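Local coordinates for protein SmhA (PDB 7A27) that is one component of Smh, a tripartite alpha-pore forming toxin of Serratia marcescens, and probably takes part in forming its membrane pore, at residues A109-Q123 with W305-I319. Numbering follows the deposited sequence.
Sequences AEMVAALSDVAQHYQ and WGKVAEAYLTAAPII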
loop_
_atom_site.group_PDB
_atom_site.type_symbol
_atom_site.label_atom_id
_atom_site.label_comp_id
_atom_site.label_asym_id
_atom_site.label_seq_id
_atom_site.Cartn_x
_atom_site.Cartn_y
_atom_site.Cartn_z
ATOM N N ALA A 109 -15.670 29.602 18.010
ATOM C CA ALA A 109 -14.821 28.961 19.045
ATOM C C ALA A 109 -15.418 27.600 19.418
ATOM O O ALA A 109 -14.677 26.615 19.402
ATOM C CB ALA A 109 -14.688 29.873 20.257
ATOM N N GLU A 110 -16.720 27.565 19.716
ATOM C CA GLU A 110 -17.463 26.328 20.095
ATOM C C GLU A 110 -17.256 25.230 19.031
ATOM O O GLU A 110 -16.999 24.083 19.411
ATOM C CB GLU A 110 -18.962 26.592 20.262
ATOM C CG GLU A 110 -19.358 27.251 21.577
ATOM C CD GLU A 110 -20.821 27.686 21.655
ATOM O OE1 GLU A 110 -21.654 27.064 20.933
ATOM O OE2 GLU A 110 -21.133 28.672 22.414
ATOM N N MET A 111 -17.355 25.561 17.748
ATOM C CA MET A 111 -17.259 24.557 16.673
ATOM C C MET A 111 -15.817 24.094 16.479
ATOM O O MET A 111 -15.585 22.866 16.265
ATOM C CB MET A 111 -17.764 25.109 15.356
ATOM C CG MET A 111 -18.345 23.989 14.547
ATOM S SD MET A 111 -19.210 24.590 13.114
ATOM C CE MET A 111 -20.150 25.958 13.817
ATOM N N VAL A 112 -14.873 25.024 16.497
ATOM C CA VAL A 112 -13.439 24.643 16.388
ATOM C C VAL A 112 -13.131 23.668 17.536
ATOM O O VAL A 112 -12.548 22.604 17.254
ATOM C CB VAL A 112 -12.532 25.882 16.372
ATOM C CG1 VAL A 112 -11.066 25.537 16.570
ATOM C CG2 VAL A 112 -12.747 26.663 15.092
ATOM N N ALA A 113 -13.569 23.981 18.762
ATOM C CA ALA A 113 -13.409 23.119 19.956
ATOM C C ALA A 113 -14.027 21.743 19.663
ATOM O O ALA A 113 -13.395 20.747 20.005
ATOM C CB ALA A 113 -14.022 23.757 21.175
ATOM N N ALA A 114 -15.193 21.688 19.013
ATOM C CA ALA A 114 -15.885 20.430 18.646
ATOM C C ALA A 114 -15.060 19.628 17.628
ATOM O O ALA A 114 -14.997 18.398 17.766
ATOM C CB ALA A 114 -17.265 20.717 18.123
ATOM N N LEU A 115 -14.465 20.278 16.628
ATOM C CA LEU A 115 -13.654 19.557 15.607
ATOM C C LEU A 115 -12.394 18.989 16.269
ATOM O O LEU A 115 -11.938 17.924 15.826
ATOM C CB LEU A 115 -13.334 20.468 14.421
ATOM C CG LEU A 115 -14.551 21.017 13.669
ATOM C CD1 LEU A 115 -14.136 21.642 12.344
ATOM C CD2 LEU A 115 -15.589 19.928 13.411
ATOM N N SER A 116 -11.877 19.641 17.312
ATOM C CA SER A 116 -10.740 19.129 18.118
ATOM C C SER A 116 -11.098 17.723 18.603
ATOM O O SER A 116 -10.281 16.806 18.439
ATOM C CB SER A 116 -10.451 20.044 19.269
ATOM O OG SER A 116 -9.432 19.533 20.103
ATOM N N ASP A 117 -12.304 17.582 19.159
ATOM C CA ASP A 117 -12.889 16.312 19.658
ATOM C C ASP A 117 -12.914 15.277 18.519
ATOM O O ASP A 117 -12.426 14.149 18.729
ATOM C CB ASP A 117 -14.306 16.565 20.174
ATOM C CG ASP A 117 -14.891 15.489 21.052
ATOM O OD1 ASP A 117 -14.094 14.874 21.745
ATOM O OD2 ASP A 117 -16.134 15.296 21.027
ATOM N N VAL A 118 -13.476 15.642 17.362
ATOM C CA VAL A 118 -13.624 14.731 16.196
ATOM C C VAL A 118 -12.237 14.243 15.791
ATOM O O VAL A 118 -12.074 13.030 15.590
ATOM C CB VAL A 118 -14.325 15.420 15.021
ATOM C CG1 VAL A 118 -14.292 14.536 13.756
ATOM C CG2 VAL A 118 -15.745 15.815 15.397
ATOM N N ALA A 119 -11.289 15.162 15.654
ATOM C CA ALA A 119 -9.890 14.851 15.302
ATOM C C ALA A 119 -9.347 13.830 16.304
ATOM O O ALA A 119 -8.669 12.890 15.876
ATOM C CB ALA A 119 -9.067 16.110 15.310
ATOM N N GLN A 120 -9.655 13.992 17.589
ATOM C CA GLN A 120 -9.162 13.070 18.641
ATOM C C GLN A 120 -9.770 11.675 18.410
ATOM O O GLN A 120 -9.061 10.688 18.685
ATOM C CB GLN A 120 -9.447 13.621 20.043
ATOM C CG GLN A 120 -8.544 13.000 21.103
ATOM C CD GLN A 120 -8.603 13.653 22.460
ATOM O OE1 GLN A 120 -9.631 13.643 23.123
ATOM N NE2 GLN A 120 -7.473 14.178 22.914
ATOM N N HIS A 121 -11.024 11.593 17.935
ATOM C CA HIS A 121 -11.711 10.310 17.615
ATOM C C HIS A 121 -11.036 9.683 16.381
ATOM O O HIS A 121 -10.731 8.474 16.417
ATOM C CB HIS A 121 -13.240 10.467 17.490
ATOM C CG HIS A 121 -13.976 10.403 18.794
ATOM N ND1 HIS A 121 -14.385 11.556 19.455
ATOM C CD2 HIS A 121 -14.360 9.361 19.570
ATOM C CE1 HIS A 121 -14.985 11.236 20.574
ATOM N NE2 HIS A 121 -14.975 9.894 20.674
ATOM N N TYR A 122 -10.756 10.482 15.354
ATOM C CA TYR A 122 -10.096 10.010 14.113
ATOM C C TYR A 122 -8.669 9.539 14.448
ATOM O O TYR A 122 -8.183 8.593 13.820
ATOM C CB TYR A 122 -10.207 11.082 13.020
ATOM C CG TYR A 122 -11.621 11.383 12.555
ATOM C CD1 TYR A 122 -12.681 10.516 12.787
ATOM C CD2 TYR A 122 -11.876 12.478 11.740
ATOM C CE1 TYR A 122 -13.949 10.763 12.279
ATOM C CE2 TYR A 122 -13.143 12.743 11.231
ATOM C CZ TYR A 122 -14.188 11.885 11.501
ATOM O OH TYR A 122 -15.441 12.185 11.028
ATOM N N GLN A 123 -8.013 10.150 15.432
ATOM C CA GLN A 123 -6.675 9.704 15.886
ATOM C C GLN A 123 -6.807 8.275 16.407
ATOM O O GLN A 123 -6.065 7.395 15.936
ATOM C CB GLN A 123 -6.142 10.637 16.974
ATOM C CG GLN A 123 -4.927 10.107 17.718
ATOM C CD GLN A 123 -4.456 11.092 18.759
ATOM O OE1 GLN A 123 -5.235 11.670 19.514
ATOM N NE2 GLN A 123 -3.157 11.308 18.799
ATOM N N TRP A 305 -3.162 13.054 13.297
ATOM C CA TRP A 305 -4.538 13.471 13.666
ATOM C C TRP A 305 -4.472 14.194 15.016
ATOM O O TRP A 305 -5.126 15.246 15.174
ATOM C CB TRP A 305 -5.555 12.313 13.652
ATOM C CG TRP A 305 -6.219 12.087 12.324
ATOM C CD1 TRP A 305 -6.112 11.005 11.500
ATOM C CD2 TRP A 305 -7.083 13.016 11.650
ATOM N NE1 TRP A 305 -6.861 11.193 10.369
ATOM C CE2 TRP A 305 -7.462 12.422 10.438
ATOM C CE3 TRP A 305 -7.561 14.296 11.955
ATOM C CZ2 TRP A 305 -8.296 13.069 9.538
ATOM C CZ3 TRP A 305 -8.390 14.926 11.067
ATOM C CH2 TRP A 305 -8.751 14.318 9.875
ATOM N N GLY A 306 -3.672 13.668 15.941
ATOM C CA GLY A 306 -3.427 14.261 17.270
ATOM C C GLY A 306 -2.897 15.670 17.171
ATOM O O GLY A 306 -3.260 16.478 18.045
ATOM N N LYS A 307 -2.079 15.962 16.153
ATOM C CA LYS A 307 -1.538 17.324 15.904
ATOM C C LYS A 307 -2.680 18.260 15.495
ATOM O O LYS A 307 -2.648 19.427 15.927
ATOM C CB LYS A 307 -0.424 17.310 14.858
ATOM C CG LYS A 307 0.922 16.813 15.369
ATOM C CD LYS A 307 2.092 17.110 14.442
ATOM C CE LYS A 307 3.417 17.104 15.186
ATOM N NZ LYS A 307 4.579 17.082 14.269
ATOM N N VAL A 308 -3.640 17.777 14.693
ATOM C CA VAL A 308 -4.836 18.567 14.273
ATOM C C VAL A 308 -5.688 18.825 15.519
ATOM O O VAL A 308 -6.224 19.944 15.647
ATOM C CB VAL A 308 -5.652 17.856 13.181
ATOM C CG1 VAL A 308 -6.926 18.610 12.820
ATOM C CG2 VAL A 308 -4.813 17.646 11.942
ATOM N N ALA A 309 -5.805 17.831 16.404
ATOM C CA ALA A 309 -6.593 17.927 17.652
ATOM C C ALA A 309 -5.997 19.029 18.540
ATOM O O ALA A 309 -6.766 19.908 18.962
ATOM C CB ALA A 309 -6.640 16.595 18.351
ATOM N N GLU A 310 -4.682 18.995 18.773
ATOM C CA GLU A 310 -3.975 19.969 19.645
ATOM C C GLU A 310 -4.083 21.369 19.013
ATOM O O GLU A 310 -4.401 22.325 19.738
ATOM C CB GLU A 310 -2.511 19.573 19.866
ATOM C CG GLU A 310 -2.251 18.409 20.810
ATOM C CD GLU A 310 -0.772 17.990 20.851
ATOM O OE1 GLU A 310 -0.488 16.760 21.066
ATOM O OE2 GLU A 310 0.117 18.883 20.660
ATOM N N ALA A 311 -3.858 21.496 17.706
ATOM C CA ALA A 311 -3.888 22.781 16.976
ATOM C C ALA A 311 -5.264 23.428 17.106
ATOM O O ALA A 311 -5.325 24.653 17.287
ATOM C CB ALA A 311 -3.544 22.551 15.531
ATOM N N TYR A 312 -6.322 22.625 17.009
ATOM C CA TYR A 312 -7.729 23.089 17.056
ATOM C C TYR A 312 -8.107 23.475 18.492
ATOM O O TYR A 312 -8.832 24.479 18.668
ATOM C CB TYR A 312 -8.650 22.042 16.430
ATOM C CG TYR A 312 -8.911 22.239 14.962
ATOM C CD1 TYR A 312 -7.909 22.088 14.022
ATOM C CD2 TYR A 312 -10.170 22.586 14.501
ATOM C CE1 TYR A 312 -8.144 22.286 12.673
ATOM C CE2 TYR A 312 -10.422 22.772 13.149
ATOM C CZ TYR A 312 -9.404 22.623 12.230
ATOM O OH TYR A 312 -9.646 22.833 10.908
ATOM N N LEU A 313 -7.613 22.739 19.487
ATOM C CA LEU A 313 -7.881 22.994 20.928
ATOM C C LEU A 313 -7.306 24.361 21.325
ATOM O O LEU A 313 -8.028 25.118 21.999
ATOM C CB LEU A 313 -7.269 21.860 21.763
ATOM C CG LEU A 313 -7.518 21.945 23.265
ATOM C CD1 LEU A 313 -9.011 21.981 23.562
ATOM C CD2 LEU A 313 -6.866 20.792 24.003
ATOM N N THR A 314 -6.054 24.630 20.931
ATOM C CA THR A 314 -5.312 25.889 21.206
ATOM C C THR A 314 -5.944 27.066 20.461
ATOM O O THR A 314 -5.956 28.167 21.039
ATOM C CB THR A 314 -3.811 25.764 20.936
ATOM O OG1 THR A 314 -3.612 25.408 19.576
ATOM C CG2 THR A 314 -3.143 24.746 21.833
ATOM N N ALA A 315 -6.448 26.837 19.249
ATOM C CA ALA A 315 -7.044 27.852 18.356
ATOM C C ALA A 315 -8.344 28.417 18.923
ATOM O O ALA A 315 -8.524 29.641 18.825
ATOM C CB ALA A 315 -7.302 27.252 17.004
ATOM N N ALA A 316 -9.200 27.559 19.485
ATOM C CA ALA A 316 -10.570 27.901 19.925
ATOM C C ALA A 316 -10.601 29.106 20.879
ATOM O O ALA A 316 -11.242 30.107 20.575
ATOM C CB ALA A 316 -11.229 26.679 20.511
ATOM N N PRO A 317 -9.943 29.085 22.065
ATOM C CA PRO A 317 -10.015 30.218 22.983
ATOM C C PRO A 317 -9.500 31.522 22.353
ATOM O O PRO A 317 -9.973 32.580 22.742
ATOM C CB PRO A 317 -9.148 29.801 24.179
ATOM C CG PRO A 317 -9.094 28.296 24.098
ATOM C CD PRO A 317 -9.113 27.999 22.610
ATOM N N ILE A 318 -8.558 31.417 21.405
ATOM C CA ILE A 318 -7.966 32.579 20.682
ATOM C C ILE A 318 -9.029 33.174 19.747
ATOM O O ILE A 318 -9.156 34.438 19.725
ATOM C CB ILE A 318 -6.687 32.179 19.935
ATOM C CG1 ILE A 318 -5.600 31.694 20.900
ATOM C CG2 ILE A 318 -6.201 33.321 19.052
ATOM C CD1 ILE A 318 -4.332 31.169 20.220
ATOM N N ILE A 319 -9.780 32.326 19.027
ATOM C CA ILE A 319 -10.865 32.758 18.095
ATOM C C ILE A 319 -11.965 33.462 18.897
ATOM O O ILE A 319 -12.651 34.316 18.322
ATOM C CB ILE A 319 -11.440 31.564 17.310
ATOM C CG1 ILE A 319 -10.364 30.912 16.446
ATOM C CG2 ILE A 319 -12.645 32.007 16.497
ATOM C CD1 ILE A 319 -10.819 29.722 15.666
#
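The carbonyl O of Ala309 takes two donors, its own helix's Leu313 N and, from the facing helix, Ser116 OG at 2.9 Å. The two segments are antiparallel neighbours in the long helical bundle of the soluble form of this toxin component, their axes approaching to 7.9 Å at 165°. Small residues allow this approach: Ser116 and Ala309 bring their CA atoms to 4.3 Å. With chi1 at 176°, Ser116 swings OG away from its own N and across the interface, where it meets the Ala309 carbonyl from a position tilted out of its plane. Toward one end Val112 is a knob in a hole lined by Tyr312, Ala315, Ala316 and Ile319; its CG2 meets Ile319 CD1 tip to tip, while CG1 lies against Tyr312 CD2. The Tyr312 ring turns its edge to Val112 O, and its hydroxyl bonds to Leu9 O. At the other end Trp305, which also touches Phe86 and Trp342 of helix 325-358, receives the edge of the Tyr122 ring on its face, a T-shaped pair with planes at 70°. Tyr122 CB adds a CH-pi contact, 4.0 Å from the centroid of the five-membered Trp305 ring and nearly on its normal.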